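Long-range contacts in deoxyuridine 5'-triphosphate nucleotidohydrolase (PDB 3LQW), which probably hydrolyses dUTP to dUMP and diphosphate with magnesium as cofactor, which would keep uracil out of DNA: residues Q59-F64 with H116-F121; L65-V70 with E108-L113; G47-S52 with G126-Q131. All coordinates share one frame; numbering follows the deposited sequence. Where two conformers were deposited one is given.

Interaction 1. Residues Q59-F64 with H116-F121; sequences QPHERF and HSNEIF. With EDO (1,2-ethanediol), chain B.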
ATOM      1  N   GLN A  59      -2.884  15.508  16.652  1.00  9.91           N
ATOM      2  CA  GLN A  59      -4.249  15.787  17.061  1.00 10.44           C
ATOM      3  C   GLN A  59      -5.255  14.851  16.370  1.00  9.71           C
ATOM      4  O   GLN A  59      -4.953  14.301  15.308  1.00  9.33           O
ATOM      5  CB  GLN A  59      -4.589  17.254  16.831  1.00 11.51           C
ATOM      6  CG  GLN A  59      -3.715  18.223  17.550  1.00 13.70           C
ATOM      7  CD  GLN A  59      -3.871  18.164  19.000  1.00 15.50           C
ATOM      8  OE1 GLN A  59      -4.985  17.984  19.494  1.00 18.11           O
ATOM      9  NE2 GLN A  59      -2.775  18.360  19.728  1.00 18.87           N
ATOM     10  N   PRO A  60      -6.458  14.693  16.958  1.00  9.95           N
ATOM     11  CA  PRO A  60      -7.464  13.845  16.336  1.00  9.91           C
ATOM     12  C   PRO A  60      -7.759  14.267  14.897  1.00  8.40           C
ATOM     13  O   PRO A  60      -7.948  15.456  14.635  1.00  9.19           O
ATOM     14  CB  PRO A  60      -8.705  14.055  17.239  1.00 12.37           C
ATOM     15  CG  PRO A  60      -8.249  14.764  18.423  1.00 14.98           C
ATOM     16  CD  PRO A  60      -6.907  15.308  18.221  1.00 11.94           C
ATOM     17  N   HIS A  61      -7.797  13.311  13.990  1.00  8.59           N
ATOM     18  CA  HIS A  61      -8.145  13.548  12.598  1.00  8.76           C
ATOM     19  C   HIS A  61      -7.205  14.497  11.910  1.00  8.77           C
ATOM     20  O   HIS A  61      -7.568  15.084  10.897  1.00 12.46           O
ATOM     21  CB  HIS A  61      -9.630  13.943  12.457  1.00  9.47           C
ATOM     22  CG  HIS A  61     -10.555  12.867  12.965  1.00  9.27           C
ATOM     23  ND1 HIS A  61     -10.715  11.660  12.310  1.00  9.76           N
ATOM     24  CD2 HIS A  61     -11.281  12.760  14.118  1.00 11.36           C
ATOM     25  CE1 HIS A  61     -11.508  10.876  13.019  1.00 11.34           C
ATOM     26  NE2 HIS A  61     -11.863  11.517  14.109  1.00 12.93           N
ATOM     27  N   GLU A  62      -5.953  14.546  12.348  1.00  8.15           N
ATOM     28  CA  GLU A  62      -4.874  15.312  11.720  1.00  8.62           C
ATOM     29  C   GLU A  62      -3.728  14.386  11.371  1.00  7.61           C
ATOM     30  O   GLU A  62      -3.846  13.167  11.494  1.00  9.32           O
ATOM     31  CB  GLU A  62      -4.423  16.453  12.642  1.00  8.96           C
ATOM     32  CG  GLU A  62      -5.522  17.484  12.855  1.00 10.82           C
ATOM     33  CD  GLU A  62      -5.073  18.785  13.517  1.00 11.80           C
ATOM     34  OE1 GLU A  62      -3.872  18.953  13.792  1.00 13.35           O
ATOM     35  OE2 GLU A  62      -5.949  19.600  13.790  1.00 13.27           O
ATOM     36  N   ARG A  63      -2.606  14.923  10.952  1.00  8.46           N
ATOM     37  CA  ARG A  63      -1.489  14.137  10.449  1.00  7.89           C
ATOM     38  C   ARG A  63      -0.193  14.774  10.922  1.00  8.61           C
ATOM     39  O   ARG A  63      -0.182  15.962  11.295  1.00  9.64           O
ATOM     40  CB  ARG A  63      -1.488  14.075   8.912  1.00  8.62           C
ATOM     41  CG  ARG A  63      -1.167  15.361   8.213  1.00  8.86           C
ATOM     42  CD  ARG A  63      -1.516  15.304   6.740  1.00 10.65           C
ATOM     43  NE  ARG A  63      -1.084  16.518   6.027  1.00 12.10           N
ATOM     44  CZ  ARG A  63      -1.719  17.667   6.030  1.00 13.09           C
ATOM     45  NH1 ARG A  63      -2.882  17.792   6.617  1.00 15.65           N
ATOM     46  NH2 ARG A  63      -1.184  18.710   5.393  1.00 15.46           N
ATOM     47  N   PHE A  64       0.912  14.047  10.837  1.00  8.82           N
ATOM     48  CA  PHE A  64       2.207  14.558  11.256  1.00  9.66           C
ATOM     49  C   PHE A  64       3.298  13.834  10.472  1.00 10.44           C
ATOM     50  O   PHE A  64       3.235  12.627  10.290  1.00 10.18           O
ATOM     51  CB  PHE A  64       2.424  14.336  12.763  1.00 11.95           C
ATOM     52  CG  PHE A  64       3.647  15.040  13.313  1.00 14.64           C
ATOM     53  CD1 PHE A  64       4.880  14.407  13.400  1.00 16.22           C
ATOM     54  CD2 PHE A  64       3.569  16.337  13.738  1.00 20.86           C
ATOM     55  CE1 PHE A  64       6.020  15.080  13.874  1.00 19.73           C
ATOM     56  CE2 PHE A  64       4.711  16.981  14.247  1.00 24.58           C
ATOM     57  CZ  PHE A  64       5.902  16.337  14.282  1.00 24.21           C
ATOM     58  N   HIS A 116      -6.553   8.782  12.522  0.50  6.05           N
ATOM     59  CA  HIS A 116      -7.962   8.742  12.210  0.50  6.13           C
ATOM     60  C   HIS A 116      -8.873   8.491  13.424  0.50  6.85           C
ATOM     61  O   HIS A 116     -10.050   8.214  13.277  0.50  8.29           O
ATOM     62  CB  HIS A 116      -8.203   7.713  11.106  0.50  5.56           C
ATOM     63  CG  HIS A 116      -7.600   8.083   9.796  0.50  4.94           C
ATOM     64  ND1 HIS A 116      -7.774   9.333   9.241  0.50  4.18           N
ATOM     65  CD2 HIS A 116      -6.857   7.360   8.917  0.50  4.56           C
ATOM     66  CE1 HIS A 116      -7.150   9.355   8.072  0.50  4.08           C
ATOM     67  NE2 HIS A 116      -6.583   8.179   7.844  0.50  4.63           N
ATOM     68  N   SER A 117      -8.339   8.664  14.609  0.50  9.28           N
ATOM     69  CA  SER A 117      -9.148   8.591  15.816  0.50  9.54           C
ATOM     70  C   SER A 117      -9.605   9.940  16.366  0.50  9.36           C
ATOM     71  O   SER A 117      -9.171  11.008  15.916  0.50  9.74           O
ATOM     72  CB  SER A 117      -8.350   7.873  16.896  0.50  9.50           C
ATOM     73  OG  SER A 117      -7.562   8.791  17.627  0.50  8.67           O
ATOM     74  N   ASN A 118     -10.454   9.873  17.413  1.00 10.52           N
ATOM     75  CA  ASN A 118     -10.874  11.063  18.161  1.00 10.55           C
ATOM     76  C   ASN A 118      -9.942  11.460  19.291  1.00 11.43           C
ATOM     77  O   ASN A 118     -10.237  12.430  20.004  1.00 12.71           O
ATOM     78  CB  ASN A 118     -12.288  10.858  18.723  1.00 11.33           C
ATOM     79  CG  ASN A 118     -13.326  10.758  17.665  1.00 12.51           C
ATOM     80  OD1 ASN A 118     -13.277  11.504  16.676  1.00 14.65           O
ATOM     81  ND2 ASN A 118     -14.317   9.895  17.874  1.00 13.29           N
ATOM     82  N   GLU A 119      -8.827  10.753  19.466  1.00 10.49           N
ATOM     83  CA  GLU A 119      -7.887  11.008  20.555  1.00 11.65           C
ATOM     84  C   GLU A 119      -6.554  11.510  20.069  1.00 11.01           C
ATOM     85  O   GLU A 119      -6.066  11.077  19.033  1.00 12.29           O
ATOM     86  CB  GLU A 119      -7.655   9.757  21.375  1.00 13.75           C
ATOM     87  CG  GLU A 119      -8.846   9.375  22.223  1.00 16.38           C
ATOM     88  CD  GLU A 119     -10.016   8.922  21.412  1.00 16.31           C
ATOM     89  OE1 GLU A 119      -9.876   7.934  20.682  1.00 18.76           O
ATOM     90  OE2 GLU A 119     -11.111   9.532  21.520  1.00 16.31           O
ATOM     91  N   ILE A 120      -5.913  12.368  20.844  1.00 11.33           N
ATOM     92  CA  ILE A 120      -4.528  12.773  20.596  1.00 11.55           C
ATOM     93  C   ILE A 120      -3.635  11.535  20.633  1.00 11.33           C
ATOM     94  O   ILE A 120      -3.787  10.686  21.522  1.00 12.45           O
ATOM     95  CB  ILE A 120      -4.046  13.798  21.648  1.00 13.15           C
ATOM     96  CG1 ILE A 120      -4.833  15.088  21.544  1.00 15.50           C
ATOM     97  CG2 ILE A 120      -2.550  14.034  21.571  1.00 16.91           C
ATOM     98  CD1 ILE A 120      -4.698  15.998  22.777  1.00 19.99           C
ATOM     99  N   PHE A 121      -2.712  11.428  19.680  1.00 10.65           N
ATOM    100  CA  PHE A 121      -1.712  10.386  19.665  1.00 10.63           C
ATOM    101  C   PHE A 121      -0.372  10.975  20.110  1.00 11.59           C
ATOM    102  O   PHE A 121       0.116  11.924  19.511  1.00 12.14           O
ATOM    103  CB  PHE A 121      -1.556   9.799  18.251  1.00 10.78           C
ATOM    104  CG  PHE A 121      -0.524   8.694  18.194  1.00 10.91           C
ATOM    105  CD1 PHE A 121      -0.833   7.427  18.684  1.00 12.64           C
ATOM    106  CD2 PHE A 121       0.735   8.931  17.707  1.00 12.89           C
ATOM    107  CE1 PHE A 121       0.089   6.406  18.639  1.00 13.85           C
ATOM    108  CE2 PHE A 121       1.677   7.916  17.687  1.00 13.64           C
ATOM    109  CZ  PHE A 121       1.333   6.646  18.140  1.00 13.68           C
TER
HETATM  110  C1  EDO B 151     -12.386   6.342  18.625  1.00 22.72           C
HETATM  111  O1  EDO B 151     -11.744   7.570  18.896  1.00 21.08           O
HETATM  112  C2  EDO B 151     -13.190   6.535  17.348  1.00 21.86           C
HETATM  113  O2  EDO B 151     -12.335   6.973  16.286  1.00 22.42           O
HETATM  114  O   HOH W   1      -9.882  11.012   9.779  1.00 17.22           O
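His61 and Pro60 meet the backbone and side chains of Ser117, Asn118 and Ile120 where two loops of the dUTPase jelly roll lie against each other. The 59-62 loop is a type II beta turn, with Pro60 at its second position and His61, in the left-handed backbone region, at its third; Glu62 N closes it on Gln59 O at 3.1 Å.

The polar contacts centre on the imidazole. His61 NE2 donates to Asn118 OD1 at 2.9 Å. The acceptor lies in the ring plane, but NE2 lies above the plane of the amide carbonyl; the two flat groups are inclined at 63°. With chi1 at -60°, the ring swings toward the 116-121 loop, and one face comes to lie beneath Ser117 O, which sits 3.2 Å above its plane near the rim. The same oxygen receives a weak, bent bond from His61 N. A water links His61 ND1 to His116 ND1, although His116 has two conformers and this bridge is less certain.

Packing flanks the turn. Pro60 CD touches Ile120 CG1 at 3.9 Å, while its CG abuts Asn118 O. Gln59 bends at chi2 and runs alongside Ile120, its OE1 beside Ile120 CG1.

The bend at 117-119 is closed by an ST turn, Glu119 N to Ser117 OG, whose hydroxyl also bonds Asn115. An ethanediol, probably from the crystallisation liquor, is bound there: its O1 accepts from Asn118 N at 3.0 Å and donates to Glu119 OE1 at 2.6 Å.

Interaction 2. Residues L65-V70 with E108-L113; sequences LVSTGV and EIKVIL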
ATOM      1  N   LEU A  65       4.287  14.596  10.014  1.00 11.22           N
ATOM      2  CA  LEU A  65       5.435  14.053   9.296  1.00 11.17           C
ATOM      3  C   LEU A  65       6.552  13.723  10.294  1.00 11.64           C
ATOM      4  O   LEU A  65       7.160  14.621  10.882  1.00 13.31           O
ATOM      5  CB  LEU A  65       5.941  15.098   8.295  1.00 12.23           C
ATOM      6  CG  LEU A  65       7.097  14.606   7.413  1.00 13.43           C
ATOM      7  CD1 LEU A  65       6.662  13.517   6.457  1.00 15.70           C
ATOM      8  CD2 LEU A  65       7.787  15.753   6.652  1.00 16.52           C
ATOM      9  N   VAL A  66       6.766  12.446  10.510  1.00 11.47           N
ATOM     10  CA  VAL A  66       7.715  11.942  11.520  1.00 12.91           C
ATOM     11  C   VAL A  66       9.097  11.657  10.895  1.00 13.73           C
ATOM     12  O   VAL A  66       9.208  10.947   9.914  1.00 15.32           O
ATOM     13  CB  VAL A  66       7.199  10.663  12.227  1.00 14.30           C
ATOM     14  CG1 VAL A  66       8.167  10.281  13.412  1.00 17.90           C
ATOM     15  CG2 VAL A  66       5.772  10.857  12.752  1.00 15.05           C
ATOM     16  N   SER A  67      10.118  12.229  11.515  1.00 14.07           N
ATOM     17  CA  SER A  67      11.503  12.023  11.072  0.70 14.69           C
ATOM     18  C   SER A  67      12.088  10.762  11.723  1.00 14.31           C
ATOM     19  O   SER A  67      11.915  10.521  12.895  1.00 15.76           O
ATOM     20  CB  SER A  67      12.333  13.254  11.408  0.70 15.97           C
ATOM     21  OG  SER A  67      11.947  14.395  10.647  0.70 19.50           O
ATOM     22  N   THR A  68      12.751   9.944  10.896  1.00 14.22           N
ATOM     23  CA  THR A  68      13.413   8.725  11.382  1.00 14.72           C
ATOM     24  C   THR A  68      14.896   8.954  11.727  1.00 15.12           C
ATOM     25  O   THR A  68      15.479   8.127  12.452  1.00 17.90           O
ATOM     26  CB  THR A  68      13.368   7.628  10.351  1.00 14.93           C
ATOM     27  OG1 THR A  68      14.143   7.990   9.196  1.00 14.68           O
ATOM     28  CG2 THR A  68      11.954   7.262   9.969  1.00 16.28           C
ATOM     29  N   GLY A  69      15.493  10.014  11.213  1.00 14.56           N
ATOM     30  CA  GLY A  69      16.911  10.222  11.449  1.00 14.22           C
ATOM     31  C   GLY A  69      17.844   9.422  10.577  1.00 13.36           C
ATOM     32  O   GLY A  69      19.056   9.501  10.808  1.00 15.21           O
ATOM     33  N   VAL A  70      17.346   8.677   9.588  1.00 12.73           N
ATOM     34  CA  VAL A  70      18.186   7.906   8.672  1.00 12.37           C
ATOM     35  C   VAL A  70      17.871   8.180   7.216  1.00 12.42           C
ATOM     36  O   VAL A  70      16.730   8.549   6.888  1.00 12.87           O
ATOM     37  CB  VAL A  70      18.107   6.377   8.959  1.00 12.97           C
ATOM     38  CG1 VAL A  70      18.416   6.104  10.433  1.00 14.20           C
ATOM     39  CG2 VAL A  70      16.769   5.766   8.563  1.00 13.40           C
ATOM     40  N   GLU A 108      16.428  11.995   3.924  1.00 13.59           N
ATOM     41  CA  GLU A 108      15.941  11.344   5.144  1.00 13.37           C
ATOM     42  C   GLU A 108      14.606  10.664   4.895  1.00 12.57           C
ATOM     43  O   GLU A 108      13.750  11.192   4.174  1.00 14.08           O
ATOM     44  CB  GLU A 108      15.760  12.388   6.227  1.00 13.82           C
ATOM     45  CG  GLU A 108      15.371  11.821   7.585  1.00 14.99           C
ATOM     46  CD  GLU A 108      15.379  12.803   8.720  1.00 16.22           C
ATOM     47  OE1 GLU A 108      15.627  13.991   8.478  1.00 19.82           O
ATOM     48  OE2 GLU A 108      15.075  12.391   9.846  1.00 18.82           O
ATOM     49  N   ILE A 109      14.429   9.478   5.476  1.00 12.09           N
ATOM     50  CA  ILE A 109      13.118   8.845   5.455  0.50 12.50           C
ATOM     51  C   ILE A 109      12.252   9.545   6.489  1.00 11.91           C
ATOM     52  O   ILE A 109      12.567   9.618   7.680  1.00 12.36           O
ATOM     53  CB  ILE A 109      13.206   7.356   5.735  0.50 13.07           C
ATOM     54  CG1 ILE A 109      14.253   6.731   4.807  0.50 13.81           C
ATOM     55  CG2 ILE A 109      11.791   6.721   5.574  0.50 13.38           C
ATOM     56  CD1 ILE A 109      13.928   7.073   3.376  0.50 14.70           C
ATOM     57  N   LYS A 110      11.130  10.073   6.005  1.00 12.77           N
ATOM     58  CA  LYS A 110      10.141  10.723   6.855  1.00 13.64           C
ATOM     59  C   LYS A 110       8.785  10.102   6.503  1.00 15.86           C
ATOM     60  O   LYS A 110       8.532   9.823   5.337  1.00 18.80           O
ATOM     61  CB  LYS A 110      10.117  12.230   6.638  1.00 14.32           C
ATOM     62  CG  LYS A 110      11.474  12.898   6.899  1.00 15.81           C
ATOM     63  CD  LYS A 110      11.322  14.419   6.875  1.00 19.88           C
ATOM     64  CE  LYS A 110      12.627  15.086   7.006  1.00 22.57           C
ATOM     65  NZ  LYS A 110      12.458  16.564   6.834  1.00 27.83           N
ATOM     66  N   VAL A 111       8.008   9.816   7.552  1.00 14.73           N
ATOM     67  CA  VAL A 111       6.783   9.007   7.514  1.00 15.08           C
ATOM     68  C   VAL A 111       5.590   9.945   7.787  1.00 13.12           C
ATOM     69  O   VAL A 111       5.586  10.582   8.834  1.00 12.96           O
ATOM     70  CB  VAL A 111       6.821   7.839   8.690  1.00 14.55           C
ATOM     71  CG1 VAL A 111       5.565   7.026   8.668  1.00 17.89           C
ATOM     72  CG2 VAL A 111       8.108   6.945   8.535  1.00 18.16           C
ATOM     73  N   ILE A 112       4.570   9.973   6.915  1.00 11.84           N
ATOM     74  CA  ILE A 112       3.365  10.729   7.226  0.60 11.37           C
ATOM     75  C   ILE A 112       2.358   9.803   7.928  1.00  9.79           C
ATOM     76  O   ILE A 112       1.914   8.806   7.385  1.00 10.90           O
ATOM     77  CB  ILE A 112       2.817  11.429   5.979  0.60 12.93           C
ATOM     78  CG1 ILE A 112       1.739  12.444   6.350  0.60 14.10           C
ATOM     79  CG2 ILE A 112       2.373  10.429   4.928  0.60 15.54           C
ATOM     80  CD1 ILE A 112       2.276  13.732   6.917  0.60 14.71           C
ATOM     81  N   LEU A 113       2.094  10.123   9.183  1.00  8.77           N
ATOM     82  CA  LEU A 113       1.119   9.415  10.010  0.60  8.40           C
ATOM     83  C   LEU A 113      -0.189  10.186  10.044  1.00  7.77           C
ATOM     84  O   LEU A 113      -0.190  11.377  10.344  1.00  9.58           O
ATOM     85  CB  LEU A 113       1.633   9.215  11.455  0.60  8.56           C
ATOM     86  CG  LEU A 113       2.903   8.357  11.658  0.60  9.86           C
ATOM     87  CD1 LEU A 113       3.194   8.224  13.146  0.60 10.54           C
ATOM     88  CD2 LEU A 113       2.763   6.983  10.990  0.60 12.36           C
TER
HETATM   89  O   HOH W   2      14.196  15.850   9.941  1.00 31.23           O
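Thr68 grips Ile109 O with two donors at once: OG1 at 2.7 Å, tilted a little from the carbonyl plane, and its own backbone N at 3.2 Å, almost in line with the C=O bond. OG1 reaches this oxygen because chi1 of 66° sets it between the backbone N and the carbonyl carbon of Thr68. From there it also accepts from Val70 N, forming an ST turn across the corner at Gly69. The second polar hold on this corner comes from Glu108, whose extended chain brings OE2 to Gly69 N at 2.8 Å; the N-H meets the anti side of the carboxylate, slightly out of its plane. The other oxygen, OE1, accepts from a water that also binds Ser67 OG in the conformer modelled here.

Past the corner Ile109 N bonds to Val70 O; before it, Val66 and Val111 exchange the two bonds of a hydrogen-bonded pair. These strands, 63-73 and 108-115, are antiparallel neighbours in a sheet of the dUTPase jelly roll, and the segment axes run at 150°. Leu65 with Ile112 and Ser67 with Lys110 are the flanking non-hydrogen-bonded pairs.

Around Val66 and Val111, Val66 CG2 touches Leu113 CD1 in the conformer modelled (3.7 Å), and Thr68 CG2 approaches Val111 CG2 at 4.1 Å, the two side chains crossing nearly at right angles. Ile129 and Ala130 of strand 128-136 pack on Val111 from within the chain. On the face that carries Leu65 and Lys110, Leu65 lies diagonally over the aliphatic part of Lys110, CD1 to CB 3.7 Å and CD2 to CD 3.8 Å, while Leu90 and Ala89 of the second subunit pack against Leu65 and Ile112, respectively.

Interaction 3. Residues G47-S52 with G126-Q131; sequences GIDLYS and GDRIAQ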
ATOM      1  N   GLY A  47       8.798  -6.749   6.834  1.00 15.92           N
ATOM      2  CA  GLY A  47       9.039  -5.349   7.089  1.00 16.31           C
ATOM      3  C   GLY A  47      10.163  -5.115   8.056  1.00 14.75           C
ATOM      4  O   GLY A  47      10.511  -5.918   8.907  1.00 16.18           O
ATOM      5  N   ILE A  48      10.775  -3.991   7.847  1.00 13.55           N
ATOM      6  CA  ILE A  48      11.874  -3.507   8.662  1.00 12.87           C
ATOM      7  C   ILE A  48      11.324  -2.333   9.479  1.00 12.85           C
ATOM      8  O   ILE A  48      10.773  -1.364   8.941  1.00 14.31           O
ATOM      9  CB  ILE A  48      12.982  -3.001   7.723  1.00 13.00           C
ATOM     10  CG1 ILE A  48      13.457  -4.098   6.756  1.00 14.09           C
ATOM     11  CG2 ILE A  48      14.105  -2.413   8.527  1.00 16.88           C
ATOM     12  CD1 ILE A  48      14.336  -3.607   5.621  1.00 17.02           C
ATOM     13  N   ASP A  49      11.464  -2.412  10.785  1.00 12.23           N
ATOM     14  CA  ASP A  49      10.877  -1.413  11.658  1.00 12.07           C
ATOM     15  C   ASP A  49      11.605  -0.088  11.534  1.00 10.91           C
ATOM     16  O   ASP A  49      12.836  -0.050  11.560  1.00 12.34           O
ATOM     17  CB  ASP A  49      10.877  -1.909  13.114  1.00 14.40           C
ATOM     18  CG  ASP A  49       9.912  -3.114  13.304  1.00 20.92           C
ATOM     19  OD1 ASP A  49       8.796  -3.033  12.781  1.00 26.94           O
ATOM     20  OD2 ASP A  49      10.297  -4.082  13.945  1.00 31.17           O
ATOM     21  N   LEU A  50      10.832   0.999  11.393  1.00 10.68           N
ATOM     22  CA  LEU A  50      11.301   2.370  11.358  1.00 10.54           C
ATOM     23  C   LEU A  50      10.995   3.030  12.700  1.00 11.22           C
ATOM     24  O   LEU A  50       9.893   2.881  13.239  1.00 12.04           O
ATOM     25  CB  LEU A  50      10.615   3.175  10.251  1.00 11.05           C
ATOM     26  CG  LEU A  50      10.886   2.705   8.829  1.00 10.82           C
ATOM     27  CD1 LEU A  50       9.983   3.459   7.851  1.00 12.27           C
ATOM     28  CD2 LEU A  50      12.340   2.811   8.457  1.00 12.55           C
ATOM     29  N   TYR A  51      11.969   3.752  13.240  1.00 11.82           N
ATOM     30  CA  TYR A  51      11.880   4.358  14.568  1.00 11.74           C
ATOM     31  C   TYR A  51      11.811   5.870  14.457  1.00 12.23           C
ATOM     32  O   TYR A  51      12.511   6.464  13.657  1.00 14.50           O
ATOM     33  CB  TYR A  51      13.144   3.989  15.394  1.00 12.60           C
ATOM     34  CG  TYR A  51      13.311   2.503  15.632  1.00 13.10           C
ATOM     35  CD1 TYR A  51      13.908   1.700  14.684  1.00 14.19           C
ATOM     36  CD2 TYR A  51      12.919   1.918  16.813  1.00 13.87           C
ATOM     37  CE1 TYR A  51      14.047   0.343  14.891  1.00 15.40           C
ATOM     38  CE2 TYR A  51      13.079   0.565  17.060  1.00 15.53           C
ATOM     39  CZ  TYR A  51      13.639  -0.232  16.080  1.00 15.48           C
ATOM     40  OH  TYR A  51      13.811  -1.582  16.315  1.00 17.22           O
ATOM     41  N   SER A  52      10.980   6.497  15.286  1.00 12.23           N
ATOM     42  CA  SER A  52      10.954   7.940  15.377  1.00 12.66           C
ATOM     43  C   SER A  52      12.223   8.500  16.028  1.00 13.98           C
ATOM     44  O   SER A  52      12.615   7.989  17.069  1.00 15.94           O
ATOM     45  CB  SER A  52       9.739   8.413  16.185  1.00 13.35           C
ATOM     46  OG  SER A  52       9.729   9.808  16.218  1.00 14.57           O
ATOM     47  N   GLY A 126      12.298   7.114  19.686  1.00 15.48           N
ATOM     48  CA  GLY A 126      12.628   5.705  19.790  1.00 15.90           C
ATOM     49  C   GLY A 126      11.490   4.716  19.567  1.00 15.32           C
ATOM     50  O   GLY A 126      11.714   3.507  19.487  1.00 18.06           O
ATOM     51  N   ASP A 127      10.248   5.219  19.458  1.00 15.27           N
ATOM     52  CA  ASP A 127       9.083   4.376  19.171  1.00 15.87           C
ATOM     53  C   ASP A 127       9.154   3.851  17.735  1.00 13.82           C
ATOM     54  O   ASP A 127       9.530   4.573  16.837  1.00 13.48           O
ATOM     55  CB  ASP A 127       7.781   5.208  19.266  1.00 16.71           C
ATOM     56  CG  ASP A 127       7.280   5.432  20.701  1.00 19.19           C
ATOM     57  OD1 ASP A 127       7.894   4.894  21.655  1.00 22.43           O
ATOM     58  OD2 ASP A 127       6.247   6.158  20.832  1.00 22.41           O
ATOM     59  N   ARG A 128       8.733   2.616  17.560  1.00 13.11           N
ATOM     60  CA  ARG A 128       8.518   2.069  16.218  1.00 12.55           C
ATOM     61  C   ARG A 128       7.221   2.663  15.677  1.00 12.22           C
ATOM     62  O   ARG A 128       6.153   2.530  16.312  1.00 14.68           O
ATOM     63  CB  ARG A 128       8.408   0.550  16.270  1.00 13.79           C
ATOM     64  CG  ARG A 128       9.707  -0.133  16.565  1.00 17.83           C
ATOM     65  CD  ARG A 128       9.499  -1.611  16.766  1.00 24.72           C
ATOM     66  NE  ARG A 128       9.475  -1.824  18.195  1.00 33.66           N
ATOM     67  CZ  ARG A 128      10.480  -2.351  18.920  1.00 37.67           C
ATOM     68  NH1 ARG A 128      10.342  -2.458  20.237  1.00 41.66           N
ATOM     69  NH2 ARG A 128      11.610  -2.802  18.357  1.00 39.84           N
ATOM     70  N   ILE A 129       7.299   3.292  14.502  1.00 10.55           N
ATOM     71  CA  ILE A 129       6.124   4.004  14.013  0.50 10.54           C
ATOM     72  C   ILE A 129       5.657   3.620  12.615  1.00 10.63           C
ATOM     73  O   ILE A 129       4.631   4.121  12.185  1.00 11.29           O
ATOM     74  CB  ILE A 129       6.281   5.537  14.183  0.50 11.22           C
ATOM     75  CG1 ILE A 129       7.621   6.038  13.614  0.50 12.11           C
ATOM     76  CG2 ILE A 129       6.152   5.908  15.678  0.50 11.44           C
ATOM     77  CD1 ILE A 129       7.832   5.973  12.057  0.50 11.96           C
ATOM     78  N   ALA A 130       6.353   2.697  11.945  1.00 10.16           N
ATOM     79  CA  ALA A 130       5.995   2.239  10.611  1.00 10.30           C
ATOM     80  C   ALA A 130       6.958   1.106  10.289  1.00 10.67           C
ATOM     81  O   ALA A 130       7.895   0.822  11.054  1.00 11.15           O
ATOM     82  CB  ALA A 130       6.080   3.357   9.565  1.00 11.12           C
ATOM     83  N   GLN A 131       6.770   0.491   9.133  1.00 10.78           N
ATOM     84  CA  GLN A 131       7.660  -0.536   8.597  0.50 11.81           C
ATOM     85  C   GLN A 131       8.052  -0.149   7.179  1.00 11.59           C
ATOM     86  O   GLN A 131       7.292   0.538   6.478  1.00 13.89           O
ATOM     87  CB  GLN A 131       6.954  -1.868   8.461  0.50 13.12           C
ATOM     88  CG  GLN A 131       6.413  -2.564   9.655  0.50 16.53           C
ATOM     89  CD  GLN A 131       5.557  -3.739   9.129  0.50 20.48           C
ATOM     90  OE1 GLN A 131       4.338  -3.786   9.332  0.50 20.35           O
ATOM     91  NE2 GLN A 131       6.181  -4.612   8.340  0.50 20.29           N
TER
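Tyr51 and Arg128 lie side by side, pointing the same way, on one face of an antiparallel pair in the dUTPase jelly roll. The two segments correspond to the first and fourth of the five conserved sequence motifs of trimeric dUTPases. Two beta bulges break the pairing: Ile129 and Ala130 together face Leu50, and Gly126 and Asp127 face Ser52. The second is a G1 bulge, with Gly126 in the left-handed region; Gly126 N reaches Ser52 O at 2.8 Å and Ser52 N reaches Asp127 O at 2.9 Å.

Arg128 CG rests 3.5 Å from Tyr51 CE2. The arginine chain then bends at chi3 (-100°), and the guanidinium, inclined 56° to the phenol ring, makes a weak bond from NH2 to Tyr51 OH. The stronger partner of that hydroxyl is Thr39. Further along the chain, Arg128 CD lies 3.8 Å from Asp49 CG; the carboxylate and guanidinium planes are steeply inclined, and Asp49 OD2 stays 4.8 Å from Arg128 NH2, so the opposite charges do not form a salt bridge. In the conformer modelled, Gln131 extends alongside Asp49 toward Gly47.

On the opposite face Leu50 and Ala130 point together and both pack on Val111 of strand 108-115. At the end of the pair, Ser52 has its OG anti to the backbone N (chi1 -178°), where it bonds to Thr54 O. At the Tyr51 ring, Gly126 O lies in the ring plane at the edge, 3.3 Å from CD2.

Interactions 2 and 3 lie near the middle of the chain, each centre about 8 Å from it, whereas interaction 1 sits about 19 Å out. Interactions 1 and 2 share strand 63-73 and continue one another: Phe64 N probably bonds to Leu113 O at their junction, and both reach the second subunit. Interaction 3 belongs to another sheet, and its apolar face meets that of interaction 2, with Val111 CG2 3.7 Å from Ile129 CD1. The chemistry follows position. Regular backbone pairing dominates the two inner contacts, interrupted by a corner in one and bulges in the other, while the peripheral loops meet through a histidine side chain, a proline ring and a few bent or water-mediated bonds.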